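YrbA (Sinorhizobium meliloti, PDB 5NFK) is a BolA-like protein that probably takes part in iron-related regulation or iron-sulfur cluster handling together with monothiol glutaredoxins, and here carries nickel and lithium ions. Local coordinates at residues 28-33 / 64-69. Sequence-based numbering, arbitrary orientation.
Sequences GDHYAA and LHALAL. With NI (nickel (II) ion), chain B; LI (lithium ion), chain C.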
# COMPACT_ATOMS: atom_id res chain seq x y z
N GLY A 28 -6.25 2.89 14.47
CA GLY A 28 -6.45 3.98 13.54
C GLY A 28 -5.20 4.76 13.16
O GLY A 28 -5.29 5.90 12.70
N ASP A 29 -4.04 4.13 13.31
CA ASP A 29 -2.75 4.81 13.20
C ASP A 29 -1.76 3.98 12.38
O ASP A 29 -1.29 4.41 11.33
CB ASP A 29 -2.24 5.06 14.63
CG ASP A 29 -0.90 5.75 14.67
OD1 ASP A 29 -0.47 6.36 13.68
OD2 ASP A 29 -0.28 5.66 15.76
N HIS A 30 -1.46 2.78 12.86
CA HIS A 30 -0.56 1.87 12.17
C HIS A 30 -1.34 0.76 11.49
O HIS A 30 -2.31 0.21 12.06
CB HIS A 30 0.44 1.26 13.15
CG HIS A 30 1.39 2.26 13.74
ND1 HIS A 30 2.27 1.92 14.74
CD2 HIS A 30 1.61 3.58 13.48
CE1 HIS A 30 2.99 2.99 15.07
NE2 HIS A 30 2.61 4.02 14.33
N TYR A 31 -0.93 0.44 10.28
CA TYR A 31 -1.63 -0.45 9.37
C TYR A 31 -0.64 -1.41 8.73
O TYR A 31 0.58 -1.17 8.69
CB TYR A 31 -2.32 0.35 8.26
CG TYR A 31 -3.41 1.27 8.75
CD1 TYR A 31 -3.12 2.54 9.24
CD2 TYR A 31 -4.74 0.90 8.70
CE1 TYR A 31 -4.11 3.39 9.69
CE2 TYR A 31 -5.75 1.77 9.16
CZ TYR A 31 -5.41 3.01 9.65
OH TYR A 31 -6.37 3.89 10.09
N ALA A 32 -1.18 -2.50 8.18
CA ALA A 32 -0.43 -3.40 7.31
C ALA A 32 -1.24 -3.59 6.04
O ALA A 32 -2.46 -3.75 6.10
CB ALA A 32 -0.19 -4.74 7.98
N ALA A 33 -0.57 -3.58 4.89
CA ALA A 33 -1.21 -3.70 3.60
C ALA A 33 -0.55 -4.72 2.74
O ALA A 33 0.68 -4.77 2.66
CB ALA A 33 -1.20 -2.38 2.87
N LEU A 64 6.59 5.28 6.53
CA LEU A 64 7.62 4.26 6.55
C LEU A 64 7.37 3.20 7.62
O LEU A 64 7.55 2.00 7.37
CB LEU A 64 9.00 4.91 6.75
CG LEU A 64 10.19 3.95 6.72
CD1 LEU A 64 10.33 3.29 5.36
CD2 LEU A 64 11.46 4.72 7.09
N HIS A 65 6.96 3.63 8.81
CA HIS A 65 6.64 2.68 9.88
C HIS A 65 5.14 2.40 10.00
O HIS A 65 4.76 1.35 10.53
CB HIS A 65 7.18 3.15 11.24
CG HIS A 65 6.37 4.24 11.90
ND1 HIS A 65 6.67 5.58 11.77
CD2 HIS A 65 5.29 4.17 12.72
CE1 HIS A 65 5.78 6.28 12.48
NE2 HIS A 65 4.95 5.45 13.07
N ALA A 66 4.29 3.34 9.58
CA ALA A 66 2.86 3.24 9.84
C ALA A 66 2.12 2.41 8.80
O ALA A 66 0.97 2.07 9.04
CB ALA A 66 2.25 4.62 9.96
N LEU A 67 2.74 2.10 7.67
CA LEU A 67 2.12 1.25 6.66
C LEU A 67 3.10 0.12 6.32
O LEU A 67 3.97 0.27 5.46
CB LEU A 67 1.76 2.05 5.40
CG LEU A 67 0.95 1.29 4.37
CD1 LEU A 67 -0.41 0.87 4.91
CD2 LEU A 67 0.79 2.14 3.12
N ALA A 68 2.96 -1.01 7.02
CA ALA A 68 3.81 -2.16 6.79
C ALA A 68 3.33 -2.86 5.53
O ALA A 68 2.15 -3.12 5.40
CB ALA A 68 3.72 -3.10 7.99
N LEU A 69 4.23 -3.17 4.60
CA LEU A 69 3.85 -3.59 3.25
C LEU A 69 4.28 -5.00 2.92
O LEU A 69 5.39 -5.43 3.23
CB LEU A 69 4.51 -2.66 2.23
CG LEU A 69 4.00 -1.22 2.22
CD1 LEU A 69 4.81 -0.35 1.29
CD2 LEU A 69 2.52 -1.16 1.84
NI NI B . 3.47 5.90 14.45
LI LI C . -3.49 0.28 13.54
O HOH W 1 2.10 6.67 13.07
O HOH W 2 2.13 6.47 15.96
O HOH W 3 2.60 -0.50 10.76
O HOH W 4 4.06 7.91 14.64
O HOH W 5 4.69 5.40 16.08
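H30 and H65 meet through a shared nickel ion, each giving NE2 at 2.1 Å, and four waters complete an octahedral shell. The site exemplifies how a loop and a helix end, distant in sequence, bring two ligands onto one metal; nickel is the ion observed, and any link to iron-sulfur handling remains an inference. The two imidazoles come together obliquely with planes at 83°, their NE2 atoms held as neighbouring ligands rather than hydrogen-bonded. A chi1 of 77° leaves H65 CG flanked by both backbone branches and turns the imidazole toward H30 and the nickel. A66 CB sits over one face of the H65 ring, displaced toward its rim, and also touches H30 CD2 at 3.7 Å. D29 acts from the second shell: OD1 and OD2 each accept a hydrogen bond from a different nickel-bound water, which should help fix the orientation of that shell. H30 O binds the lithium ion, together with D23, L24 and D27.

Further along both segments, parallel pairing begins where helix 63-66 gives way to strand. Y31 N donates to A66 O (2.8 Å), A68 N to Y31 O (2.9 Å) and A33 N to A68 O, with A33 N lying almost in line with the A68 C=O bond (175°). A water bridges Y31 O and H65 O. L67 CD1 packs against both Y31 CB and A33 CB, 3.9 Å from each, and L69 CD2 meets A33 CB at 4.0 Å on the same face.

Strand 31-36 lies centrally in the BolA-like sheet, between antiparallel 18-23 and parallel 67-72, with L69 packed against helix 45-56.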